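Long-range contacts in StAR-related lipid transfer protein 13 (Homo sapiens, PDB 2PSO), which is a GTPase-activating protein for RhoA, perhaps also for Cdc42, represented here by its START domain, a module of the lipid-binding type: residues A85-V90 with I180-S185; D104-K109 with V124-A129; R134-L139 with A171-S176. All coordinates share one frame; numbering follows the deposited sequence.

Contact 1. Residues A85-V90 with I180-S185; sequences APPSVV and IEPCGS
P87 of the first turn of helix 87-96 sits on I180 and P182 of strand 169-182, a helix-on-sheet contact near the rim of the START domain's helix-grip fold. The CA atoms of P87 and I180 are 5.7 Å apart, and no hydrogen bond crosses the contact, so its fit rests on shape. The strand offers two bumps, the branched side chain of I180 and the ring of P182. E181 between them turns its CB from the helix, so that the backbone linking E181 to P182 floors the dip. The P87 ring fills it corner first. CG of P87 stands over that peptide, 3.8 Å from N of P182, and it also meets the P182 ring, whose CG lies 4.0 Å away. The other wall of the dip is the CG2 methyl of I180, placed 3.8 Å from CA of P87. The same methyl is itself a bump with a hollow of its own: P87 and V90 stand one helical turn apart, and CG2 of I180 lodges between them, 4.0 Å from CB of V90. The turn that sets this spacing is closed by the backbone bond from V90 N to P86 O (3.2 Å), with P86 in the N-cap position. Farther along the helix, the side chains of V90 and I180 cross obliquely; both are buried. Strand 188-196 joins in through S188, which touches P87, V90 and I180 and whose OG is hydrogen-bonded to A85 O; the arrangement therefore ties the start of the helix to two neighbouring strands. V90 has CG1 anti to its backbone N (chi1 -170°), a setting that brings this methyl to 3.7 Å from CD1 of I180.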
loop_
_atom_site.group_PDB
_atom_site.type_symbol
_atom_site.label_atom_id
_atom_site.label_comp_id
_atom_site.label_asym_id
_atom_site.label_seq_id
_atom_site.Cartn_x
_atom_site.Cartn_y
_atom_site.Cartn_z
ATOM N N ALA A 85 16.173 -7.996 -6.848
ATOM C CA ALA A 85 16.696 -8.502 -5.591
ATOM C C ALA A 85 15.820 -9.686 -5.174
ATOM O O ALA A 85 14.621 -9.701 -5.446
ATOM C CB ALA A 85 16.669 -7.406 -4.524
ATOM N N PRO A 86 16.411 -10.686 -4.512
ATOM C CA PRO A 86 15.653 -11.855 -4.065
ATOM C C PRO A 86 14.653 -11.457 -2.977
ATOM O O PRO A 86 14.820 -10.395 -2.354
ATOM C CB PRO A 86 16.734 -12.759 -3.477
ATOM C CG PRO A 86 17.859 -11.851 -3.152
ATOM C CD PRO A 86 17.829 -10.742 -4.126
ATOM N N PRO A 87 13.605 -12.273 -2.765
ATOM C CA PRO A 87 12.499 -11.897 -1.888
ATOM C C PRO A 87 12.871 -11.415 -0.503
ATOM O O PRO A 87 12.590 -10.268 -0.158
ATOM C CB PRO A 87 11.665 -13.167 -1.828
ATOM C CG PRO A 87 11.889 -13.785 -3.191
ATOM C CD PRO A 87 13.355 -13.569 -3.416
ATOM N N SER A 88 13.495 -12.264 0.296
ATOM C CA SER A 88 13.807 -11.869 1.674
ATOM C C SER A 88 14.592 -10.549 1.775
ATOM O O SER A 88 14.418 -9.804 2.721
ATOM C CB SER A 88 14.545 -12.978 2.407
ATOM O OG SER A 88 15.908 -12.976 2.013
ATOM N N VAL A 89 15.460 -10.265 0.821
ATOM C CA VAL A 89 16.075 -8.926 0.737
ATOM C C VAL A 89 15.042 -7.826 0.559
ATOM O O VAL A 89 14.925 -6.962 1.410
ATOM C CB VAL A 89 17.095 -8.832 -0.422
ATOM C CG1 VAL A 89 17.647 -7.420 -0.520
ATOM C CG2 VAL A 89 18.203 -9.866 -0.218
ATOM N N VAL A 90 14.268 -7.884 -0.521
ATOM C CA VAL A 90 13.143 -6.959 -0.728
ATOM C C VAL A 90 12.252 -6.768 0.504
ATOM O O VAL A 90 11.740 -5.661 0.754
ATOM C CB VAL A 90 12.229 -7.444 -1.866
ATOM C CG1 VAL A 90 11.218 -6.368 -2.226
ATOM C CG2 VAL A 90 13.076 -7.833 -3.084
ATOM N N ILE A 180 5.711 -10.920 -1.720
ATOM C CA ILE A 180 6.952 -10.931 -2.496
ATOM C C ILE A 180 7.234 -12.338 -2.923
ATOM O O ILE A 180 7.337 -13.230 -2.080
ATOM C CB ILE A 180 8.127 -10.475 -1.641
ATOM C CG1 ILE A 180 7.677 -9.357 -0.686
ATOM C CG2 ILE A 180 9.280 -10.049 -2.502
ATOM C CD1 ILE A 180 8.766 -8.437 -0.309
ATOM N N GLU A 181 7.345 -12.559 -4.224
ATOM C CA GLU A 181 7.559 -13.914 -4.708
ATOM C C GLU A 181 8.714 -13.965 -5.688
ATOM O O GLU A 181 8.996 -12.976 -6.354
ATOM C CB GLU A 181 6.273 -14.471 -5.318
ATOM C CG GLU A 181 5.735 -13.638 -6.455
ATOM C CD GLU A 181 4.322 -14.017 -6.832
ATOM O OE1 GLU A 181 3.883 -15.119 -6.438
ATOM O OE2 GLU A 181 3.659 -13.209 -7.518
ATOM N N PRO A 182 9.403 -15.114 -5.761
ATOM C CA PRO A 182 10.555 -15.227 -6.641
ATOM C C PRO A 182 10.117 -15.300 -8.079
ATOM O O PRO A 182 9.266 -16.112 -8.421
ATOM C CB PRO A 182 11.185 -16.578 -6.258
ATOM C CG PRO A 182 10.492 -17.035 -5.045
ATOM C CD PRO A 182 9.151 -16.368 -5.034
ATOM N N CYS A 183 10.689 -14.442 -8.908
ATOM C CA CYS A 183 10.597 -14.604 -10.341
ATOM C C CYS A 183 12.004 -14.375 -10.896
ATOM O O CYS A 183 12.689 -13.442 -10.482
ATOM C CB CYS A 183 9.549 -13.652 -10.943
ATOM S SG CYS A 183 10.041 -11.916 -11.156
ATOM N N GLY A 184 12.456 -15.255 -11.788
ATOM C CA GLY A 184 13.790 -15.127 -12.381
ATOM C C GLY A 184 14.938 -15.432 -11.424
ATOM O O GLY A 184 14.714 -15.872 -10.290
ATOM N N SER A 185 16.169 -15.193 -11.887
ATOM C CA SER A 185 17.380 -15.470 -11.101
ATOM C C SER A 185 17.670 -14.335 -10.138
ATOM O O SER A 185 18.149 -13.273 -10.548
ATOM C CB SER A 185 18.594 -15.666 -12.020
ATOM O OG SER A 185 18.416 -16.757 -12.907
#

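Contact 2. Residues D104-K109 with V124-A129; sequences DFVQWK and VLNSMA
D104 and V106 are tied to N126 and V124, just beyond and at the end of strand 118-125, by two nearly straight backbone hydrogen bonds that run in opposite directions. N126 N donates to D104 O over 3.0 Å, at an N-H...O angle of 166°. V106 N returns the favour to V124 O at 2.9 Å, with an equally straight approach of 165°. Between these bonds lie F105 and L125, whose CA atoms are 4.8 Å apart: the pattern of a non-hydrogen-bonded antiparallel pair. The two segments run roughly antiparallel, their directions 155° apart. D104 O has a second, softer neighbour in CA of L125, whose C-H is directed at the oxygen that N126 already occupies. A further bond from V124 N to Q107 O is weak, and the position of that oxygen is uncertain. The D104 side chain lies against the N126 backbone, OD2 being 3.2 Å from N126 O, two acceptors that do not bond. F105 turns its CB from the strand, yet its ring is met at the edge, near its plane, by CD2 of L125, 4.1 Å from CD1 of F105. The F105 side chain also touches Y121. Q107 lies alongside V124, pointing the same way: its CG is 3.7 Å from CG2 of V124, and the extended chain beyond takes NE2 past the same methyl at 3.6 Å. V106 CG2 comes to 3.4 Å from OD1 of N126, where both residues are exposed. The loop thus continues, by one short bridge, the side of strand 118-125 that strand 109-115 pairs with. Because both strong bonds join main-chain atoms, the pairing depends chiefly on backbone course; the side-chain contacts are mixed, and no salt bridge is involved.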
loop_
_atom_site.group_PDB
_atom_site.type_symbol
_atom_site.label_atom_id
_atom_site.label_comp_id
_atom_site.label_asym_id
_atom_site.label_seq_id
_atom_site.Cartn_x
_atom_site.Cartn_y
_atom_site.Cartn_z
ATOM N N ASP A 104 9.404 10.834 2.629
ATOM C CA ASP A 104 8.421 11.385 3.547
ATOM C C ASP A 104 8.380 10.666 4.877
ATOM O O ASP A 104 7.845 11.200 5.844
ATOM C CB ASP A 104 7.044 11.370 2.903
ATOM C CG ASP A 104 6.887 12.453 1.853
ATOM O OD1 ASP A 104 7.693 13.423 1.843
ATOM O OD2 ASP A 104 5.947 12.335 1.039
ATOM N N PHE A 105 8.944 9.458 4.908
ATOM C CA PHE A 105 8.972 8.601 6.087
ATOM C C PHE A 105 9.763 9.203 7.244
ATOM O O PHE A 105 10.991 9.082 7.267
ATOM C CB PHE A 105 9.670 7.329 5.678
ATOM C CG PHE A 105 9.636 6.235 6.710
ATOM C CD1 PHE A 105 8.443 5.575 7.008
ATOM C CD2 PHE A 105 10.805 5.809 7.320
ATOM C CE1 PHE A 105 8.412 4.545 7.919
ATOM C CE2 PHE A 105 10.784 4.795 8.225
ATOM C CZ PHE A 105 9.587 4.161 8.541
ATOM N N VAL A 106 9.094 9.823 8.216
ATOM C CA VAL A 106 9.852 10.532 9.242
ATOM C C VAL A 106 10.076 9.877 10.598
ATOM O O VAL A 106 11.210 9.560 10.924
ATOM C CB VAL A 106 9.437 12.001 9.387
ATOM C CG1 VAL A 106 10.120 12.640 10.589
ATOM C CG2 VAL A 106 9.837 12.751 8.131
ATOM N N GLN A 107 9.061 9.702 11.429
ATOM C CA GLN A 107 9.382 9.247 12.783
ATOM C C GLN A 107 9.053 7.784 12.938
ATOM O O GLN A 107 7.908 7.397 12.764
ATOM C CB GLN A 107 8.603 10.015 13.840
ATOM C CG GLN A 107 8.227 11.404 13.476
ATOM C CD GLN A 107 7.860 12.201 14.701
ATOM O OE1 GLN A 107 8.692 12.402 15.592
ATOM N NE2 GLN A 107 6.609 12.652 14.768
ATOM N N TRP A 108 10.019 6.960 13.291
ATOM C CA TRP A 108 9.691 5.565 13.372
ATOM C C TRP A 108 10.178 4.925 14.650
ATOM O O TRP A 108 11.253 5.260 15.147
ATOM C CB TRP A 108 10.199 4.825 12.132
ATOM C CG TRP A 108 11.695 4.740 12.008
ATOM C CD1 TRP A 108 12.520 3.818 12.595
ATOM C CD2 TRP A 108 12.538 5.597 11.230
ATOM N NE1 TRP A 108 13.823 4.061 12.242
ATOM C CE2 TRP A 108 13.864 5.141 11.398
ATOM C CE3 TRP A 108 12.303 6.709 10.413
ATOM C CZ2 TRP A 108 14.956 5.760 10.774
ATOM C CZ3 TRP A 108 13.385 7.332 9.791
ATOM C CH2 TRP A 108 14.697 6.854 9.975
ATOM N N LYS A 109 9.381 4.007 15.180
ATOM C CA LYS A 109 9.746 3.280 16.382
ATOM C C LYS A 109 8.975 1.972 16.431
ATOM O O LYS A 109 7.779 1.935 16.127
ATOM C CB LYS A 109 9.463 4.120 17.653
ATOM N N VAL A 124 5.407 8.224 10.833
ATOM C CA VAL A 124 4.732 9.416 10.307
ATOM C C VAL A 124 5.132 9.581 8.861
ATOM O O VAL A 124 6.287 9.365 8.540
ATOM C CB VAL A 124 5.204 10.668 11.022
ATOM C CG1 VAL A 124 4.656 11.886 10.338
ATOM C CG2 VAL A 124 4.765 10.647 12.466
ATOM N N LEU A 125 4.184 9.938 7.995
ATOM C CA LEU A 125 4.504 10.351 6.627
ATOM C C LEU A 125 4.216 11.832 6.504
ATOM O O LEU A 125 3.119 12.280 6.846
ATOM C CB LEU A 125 3.660 9.611 5.589
ATOM C CG LEU A 125 3.721 8.093 5.531
ATOM C CD1 LEU A 125 3.189 7.593 4.195
ATOM C CD2 LEU A 125 5.140 7.645 5.720
ATOM N N ASN A 126 5.181 12.604 6.025
ATOM C CA ASN A 126 4.915 14.014 5.792
ATOM C C ASN A 126 4.155 14.248 4.487
ATOM O O ASN A 126 4.245 13.446 3.557
ATOM C CB ASN A 126 6.198 14.833 5.878
ATOM C CG ASN A 126 6.543 15.204 7.307
ATOM O OD1 ASN A 126 7.711 15.301 7.675
ATOM N ND2 ASN A 126 5.516 15.407 8.125
ATOM N N SER A 127 3.391 15.336 4.436
ATOM C CA SER A 127 2.487 15.604 3.312
ATOM C C SER A 127 2.967 16.742 2.411
ATOM O O SER A 127 3.618 17.680 2.880
ATOM C CB SER A 127 1.085 15.916 3.832
ATOM O OG SER A 127 0.585 14.865 4.639
ATOM N N MET A 128 2.607 16.664 1.127
ATOM C CA MET A 128 3.155 17.551 0.085
ATOM C C MET A 128 2.787 19.028 0.239
ATOM O O MET A 128 3.650 19.863 0.505
ATOM C CB MET A 128 2.781 17.052 -1.322
ATOM C CG MET A 128 3.732 17.533 -2.427
ATOM S SD MET A 128 4.945 16.322 -3.054
ATOM C CE MET A 128 5.465 15.420 -1.582
ATOM N N ALA A 129 1.510 19.345 0.064
ATOM C CA ALA A 129 1.026 20.709 0.261
ATOM C C ALA A 129 1.035 21.044 1.761
ATOM O O ALA A 129 1.328 20.167 2.585
ATOM C CB ALA A 129 -0.381 20.847 -0.327
#

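Contact 3. Residues R134-L139 with A171-S176; sequences RDFVVL and AVVMDS
D135 and A171 are the one point where the backbones of 134-139 and 171-176 are joined. A171 N donates to D135 O over 2.8 Å, with an N-H...O angle of 168° and the donor in the carbonyl plane. D135 is also backbone-bonded to V169, which brackets it between two residues of strand 169-182, consistent with the parallel pairing of these strands in the START sheet. The pairing does not last: the CA separation is 5.8 Å for D135 and A171 but 7.6 Å for V138 and V173. Further on the second chain turns a corner at M174, where M174 and D175 both face R195 in a classic beta bulge. Side chains fill the widening gap. F136 has CG beside its backbone N (chi1 -65°), and its ring reaches across to two partners on different parts of its surface. The CB of A171 lies over one face, 4.0 Å from the ring centroid and shifted toward the rim, a CH-pi contact. V173 comes instead to the edge: its CG2 lies in the ring plane, 3.6 Å from CD2 of F136, the two side chains crossing at about a right angle. A second valine, V138, approaches V173 crosswise and more loosely, with CG2 at 4.2 Å from V173 CB. Around this group, Y123 of strand 118-125 stacks with the F136 ring, and S157 OG takes up a hydrogen bond with V173 N where the two backbones have diverged. All five touching residues are buried. Chemically, then, the contact is apolar apart from one straight amide bond: it satisfies the buried A171 N-H and D135 carbonyl with each other, while the methyl groups on face and edge would be expected to limit how the F136 ring can tilt.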
loop_
_atom_site.group_PDB
_atom_site.type_symbol
_atom_site.label_atom_id
_atom_site.label_comp_id
_atom_site.label_asym_id
_atom_site.label_seq_id
_atom_site.Cartn_x
_atom_site.Cartn_y
_atom_site.Cartn_z
ATOM N N ARG A 134 0.222 12.472 7.611
ATOM C CA ARG A 134 -0.503 11.236 7.801
ATOM C C ARG A 134 0.269 10.365 8.807
ATOM O O ARG A 134 1.470 10.120 8.645
ATOM C CB ARG A 134 -0.679 10.532 6.453
ATOM N N ASP A 135 -0.407 9.925 9.865
ATOM C CA ASP A 135 0.257 9.178 10.948
ATOM C C ASP A 135 -0.232 7.740 11.123
ATOM O O ASP A 135 -1.402 7.431 10.873
ATOM C CB ASP A 135 0.130 9.922 12.267
ATOM C CG ASP A 135 0.561 11.358 12.152
ATOM O OD1 ASP A 135 1.336 11.672 11.219
ATOM O OD2 ASP A 135 0.118 12.172 12.994
ATOM N N PHE A 136 0.674 6.863 11.548
ATOM C CA PHE A 136 0.403 5.430 11.501
ATOM C C PHE A 136 0.860 4.695 12.735
ATOM O O PHE A 136 1.906 4.990 13.298
ATOM C CB PHE A 136 1.050 4.780 10.274
ATOM C CG PHE A 136 0.479 5.253 8.970
ATOM C CD1 PHE A 136 0.739 6.536 8.500
ATOM C CD2 PHE A 136 -0.307 4.419 8.206
ATOM C CE1 PHE A 136 0.217 6.977 7.305
ATOM C CE2 PHE A 136 -0.827 4.857 6.997
ATOM C CZ PHE A 136 -0.566 6.135 6.551
ATOM N N VAL A 137 0.067 3.726 13.146
ATOM C CA VAL A 137 0.389 2.887 14.272
ATOM C C VAL A 137 -0.229 1.585 13.896
ATOM O O VAL A 137 -1.430 1.480 13.731
ATOM C CB VAL A 137 -0.266 3.367 15.577
ATOM C CG1 VAL A 137 0.022 2.377 16.708
ATOM C CG2 VAL A 137 0.207 4.782 15.927
ATOM N N VAL A 138 0.594 0.572 13.770
ATOM C CA VAL A 138 0.192 -0.589 13.042
ATOM C C VAL A 138 0.670 -1.870 13.726
ATOM O O VAL A 138 1.718 -1.878 14.357
ATOM C CB VAL A 138 0.737 -0.419 11.638
ATOM C CG1 VAL A 138 1.374 -1.681 11.127
ATOM C CG2 VAL A 138 -0.355 0.067 10.755
ATOM N N LEU A 139 -0.138 -2.921 13.672
ATOM C CA LEU A 139 0.306 -4.262 13.982
ATOM C C LEU A 139 0.910 -4.867 12.680
ATOM O O LEU A 139 0.206 -4.970 11.681
ATOM C CB LEU A 139 -0.928 -5.041 14.423
ATOM C CG LEU A 139 -0.859 -6.529 14.788
ATOM C CD1 LEU A 139 -0.076 -6.728 16.056
ATOM C CD2 LEU A 139 -2.266 -7.111 14.956
ATOM N N ALA A 171 -4.140 7.755 10.178
ATOM C CA ALA A 171 -4.832 7.038 9.129
ATOM C C ALA A 171 -5.416 5.736 9.688
ATOM O O ALA A 171 -5.402 5.502 10.891
ATOM C CB ALA A 171 -3.907 6.758 7.966
ATOM N N VAL A 172 -5.969 4.910 8.809
ATOM C CA VAL A 172 -6.491 3.608 9.190
ATOM C C VAL A 172 -6.101 2.625 8.082
ATOM O O VAL A 172 -6.766 2.531 7.039
ATOM C CB VAL A 172 -8.030 3.611 9.385
ATOM C CG1 VAL A 172 -8.542 2.203 9.730
ATOM C CG2 VAL A 172 -8.457 4.595 10.474
ATOM N N VAL A 173 -4.988 1.932 8.290
ATOM C CA VAL A 173 -4.600 0.880 7.395
ATOM C C VAL A 173 -5.617 -0.225 7.658
ATOM O O VAL A 173 -5.557 -0.888 8.677
ATOM C CB VAL A 173 -3.133 0.438 7.662
ATOM C CG1 VAL A 173 -2.791 -0.865 6.941
ATOM C CG2 VAL A 173 -2.182 1.520 7.231
ATOM N N MET A 174 -6.594 -0.365 6.762
ATOM C CA MET A 174 -7.652 -1.364 6.918
ATOM C C MET A 174 -7.121 -2.690 6.411
ATOM O O MET A 174 -7.272 -3.737 7.058
ATOM C CB MET A 174 -8.900 -0.963 6.131
ATOM C CG MET A 174 -9.413 0.464 6.417
ATOM S SD MET A 174 -10.763 1.047 5.316
ATOM C CE MET A 174 -11.773 -0.431 5.184
ATOM N N ASP A 175 -6.487 -2.617 5.246
ATOM C CA ASP A 175 -5.735 -3.721 4.668
ATOM C C ASP A 175 -4.402 -3.197 4.180
ATOM O O ASP A 175 -4.315 -2.086 3.642
ATOM C CB ASP A 175 -6.468 -4.307 3.472
ATOM C CG ASP A 175 -7.356 -5.455 3.841
ATOM O OD1 ASP A 175 -7.755 -5.541 5.016
ATOM O OD2 ASP A 175 -7.657 -6.279 2.948
ATOM N N SER A 176 -3.360 -3.992 4.387
ATOM C CA SER A 176 -2.070 -3.738 3.769
ATOM C C SER A 176 -1.313 -5.021 3.790
ATOM O O SER A 176 -1.063 -5.595 4.872
ATOM C CB SER A 176 -1.268 -2.714 4.538
ATOM O OG SER A 176 -0.069 -2.418 3.835
#

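All three contacts belong to one curved sheet and its connections, but at different depths. Contact 3 is the core one, wholly buried and the nearest of the three to the centre of the chain; contacts 1 and 2 are partly buried and lie farther out. Contacts 1 and 3 share strand 169-182, using different parts of it, with centres about 25 Å apart. Contacts 2 and 3 touch directly where strands 118-125 and 134-143 pair, L125 N lying 2.8 Å from R134 O, a probable hydrogen bond. Chemistry follows place: contact 1 is mainly apolar, without hydrogen bonds across it, the short bridge of contact 2 is chiefly backbone bonding, and contact 3 combines one such bond with one aromatic ring packed against alanine and valine.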